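Local coordinates for molybdenum-binding-protein (Azotobacter vinelandii, PDB 1H9M), which binds molybdate in the cytoplasm and probably serves in molybdenum storage and homeostasis, at residues R9-G14 with E57-V62. Sequence-based numbering, arbitrary orientation. Where two conformers were deposited one is given.
Sequences RNVFKG and EVVAVV. With MOO (molybdate ion), chain E.
Asn10 and Val62 pair where the antiparallel strands 10-14 and 57-62 come nearest the bound molybdate. The Asn10 side chain starts with CB 3.2 Å from Val62 O and packed on Val62 CB. CG stands beside the backbone N, anti to the carbonyl carbon (chi1 -57°), which keeps it 3.6 Å from Val62 O and turns the amide back over the end of the partner strand. There ND2 donates to Val62 O at 3.0 Å, coming from above the carbonyl plane, a bent bond with 139° at the hydrogen. Asn10 N gives the same oxygen a weak bond, while the return bond from Val62 N to Asn10 O is sound; the amide thus adds a second donor to Val62 O. OD1 turns elsewhere, accepting from Thr111 N in strand 109-115. An alanine here would probably leave Val62 O, within this strand pair, to the weak bond from Asn10 N, and Thr111 N without its acceptor. These strands belong to the first TOBE domain, an OB-type β-barrel module, and their ladder tightens beyond Asn10: Phe12 N reaches Ala60 O at 2.8 Å, and Gly14 and Val58 close a further reciprocal pair. On the other face, Val11 CG1 meets Val59 CB at 4.0 Å, and Lys13 CG lies alongside Val59 CG1. Arg9 N donates to molybdate O2 at 2.9 Å, in a site completed by Ser7, Lys63 and Ala64 of the same chain and by Thr115 of the second subunit.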
loop_
_atom_site.group_PDB
_atom_site.type_symbol
_atom_site.label_atom_id
_atom_site.label_comp_id
_atom_site.label_asym_id
_atom_site.label_seq_id
_atom_site.Cartn_x
_atom_site.Cartn_y
_atom_site.Cartn_z
ATOM N N ARG A 9 9.446 -6.125 -7.393
ATOM C CA ARG A 9 10.369 -5.809 -8.464
ATOM C C ARG A 9 11.505 -4.894 -8.005
ATOM O O ARG A 9 12.411 -4.740 -8.826
ATOM C CB ARG A 9 9.626 -5.145 -9.631
ATOM C CG ARG A 9 8.471 -5.972 -10.198
ATOM C CD ARG A 9 9.003 -7.232 -10.897
ATOM N NE ARG A 9 9.205 -8.308 -9.942
ATOM C CZ ARG A 9 10.001 -9.354 -10.148
ATOM N NH1 ARG A 9 10.599 -9.389 -11.333
ATOM N NH2 ARG A 9 10.162 -10.289 -9.244
ATOM N N ASN A 10 11.377 -4.210 -6.880
ATOM C CA ASN A 10 12.432 -3.307 -6.410
ATOM C C ASN A 10 13.055 -3.811 -5.147
ATOM O O ASN A 10 12.420 -3.857 -4.086
ATOM C CB ASN A 10 11.736 -1.950 -6.123
ATOM C CG ASN A 10 11.045 -1.487 -7.418
ATOM O OD1 ASN A 10 11.699 -1.406 -8.474
ATOM N ND2 ASN A 10 9.735 -1.329 -7.324
ATOM N N VAL A 11 14.384 -4.130 -5.247
ATOM C CA VAL A 11 15.106 -4.581 -4.041
ATOM C C VAL A 11 16.409 -3.765 -4.054
ATOM O O VAL A 11 17.225 -4.023 -4.937
ATOM C CB VAL A 11 15.386 -6.092 -4.007
ATOM C CG1 VAL A 11 16.224 -6.433 -2.746
ATOM C CG2 VAL A 11 14.097 -6.919 -3.929
ATOM N N PHE A 12 16.498 -2.747 -3.220
ATOM C CA PHE A 12 17.634 -1.839 -3.224
ATOM C C PHE A 12 18.576 -2.144 -2.060
ATOM O O PHE A 12 18.156 -2.186 -0.909
ATOM C CB PHE A 12 17.208 -0.399 -3.122
ATOM C CG PHE A 12 16.134 0.070 -4.064
ATOM C CD1 PHE A 12 14.841 0.235 -3.629
ATOM C CD2 PHE A 12 16.444 0.405 -5.378
ATOM C CE1 PHE A 12 13.859 0.701 -4.481
ATOM C CE2 PHE A 12 15.456 0.862 -6.241
ATOM C CZ PHE A 12 14.169 1.019 -5.789
ATOM N N LYS A 13 19.889 -2.138 -2.331
ATOM C CA LYS A 13 20.844 -2.286 -1.233
ATOM C C LYS A 13 21.295 -0.947 -0.685
ATOM O O LYS A 13 21.456 0.046 -1.386
ATOM C CB LYS A 13 22.078 -3.068 -1.732
ATOM C CG LYS A 13 21.794 -4.533 -2.026
ATOM C CD LYS A 13 23.021 -5.250 -2.558
ATOM C CE LYS A 13 22.683 -6.567 -3.248
ATOM N NZ LYS A 13 23.898 -7.158 -3.893
ATOM N N GLY A 14 21.452 -0.912 0.643
ATOM C CA GLY A 14 21.893 0.332 1.258
ATOM C C GLY A 14 22.346 0.180 2.682
ATOM O O GLY A 14 22.473 -0.920 3.204
ATOM N N GLU A 57 23.986 -2.720 7.180
ATOM C CA GLU A 57 23.616 -2.844 5.731
ATOM C C GLU A 57 22.237 -3.557 5.713
ATOM O O GLU A 57 21.884 -4.548 6.421
ATOM C CB GLU A 57 24.728 -3.251 4.829
ATOM C CG GLU A 57 26.155 -3.128 5.379
ATOM C CD GLU A 57 27.013 -4.268 4.863
ATOM O OE1 GLU A 57 26.567 -5.420 5.030
ATOM O OE2 GLU A 57 28.088 -4.005 4.294
ATOM N N VAL A 58 21.432 -2.979 4.796
ATOM C CA VAL A 58 20.058 -3.473 4.636
ATOM C C VAL A 58 19.658 -3.456 3.169
ATOM O O VAL A 58 20.365 -2.987 2.265
ATOM C CB VAL A 58 19.040 -2.523 5.318
ATOM C CG1 VAL A 58 19.315 -2.544 6.854
ATOM C CG2 VAL A 58 19.202 -1.113 4.793
ATOM N N VAL A 59 18.535 -4.105 2.836
ATOM C CA VAL A 59 17.854 -3.984 1.563
ATOM C C VAL A 59 16.456 -3.319 1.808
ATOM O O VAL A 59 15.935 -3.442 2.912
ATOM C CB VAL A 59 17.611 -5.340 0.859
ATOM C CG1 VAL A 59 19.020 -5.676 0.298
ATOM C CG2 VAL A 59 16.855 -6.325 1.722
ATOM N N ALA A 60 16.066 -2.512 0.830
ATOM C CA ALA A 60 14.728 -1.867 0.899
ATOM C C ALA A 60 13.930 -2.579 -0.206
ATOM O O ALA A 60 14.407 -2.669 -1.336
ATOM C CB ALA A 60 14.924 -0.421 0.508
ATOM N N VAL A 61 12.733 -3.041 0.059
ATOM C CA VAL A 61 11.918 -3.834 -0.846
ATOM C C VAL A 61 10.602 -3.075 -1.129
ATOM O O VAL A 61 9.929 -2.763 -0.147
ATOM C CB VAL A 61 11.580 -5.169 -0.146
ATOM C CG1 VAL A 61 10.721 -6.044 -1.032
ATOM C CG2 VAL A 61 12.957 -5.825 0.162
ATOM N N VAL A 62 10.319 -2.842 -2.402
ATOM C CA VAL A 62 9.095 -2.041 -2.695
ATOM C C VAL A 62 8.367 -2.721 -3.825
ATOM O O VAL A 62 8.924 -2.903 -4.879
ATOM C CB VAL A 62 9.444 -0.584 -3.082
ATOM C CG1 VAL A 62 8.169 0.181 -3.399
ATOM C CG2 VAL A 62 10.175 0.161 -1.936
HETATM MO MO MOO E . 5.418 -7.320 -7.672
HETATM O O1 MOO E . 3.746 -6.730 -7.897
HETATM O O2 MOO E . 6.577 -5.942 -7.582
HETATM O O3 MOO E . 5.356 -8.293 -6.183
HETATM O O4 MOO E . 5.718 -8.354 -9.123
#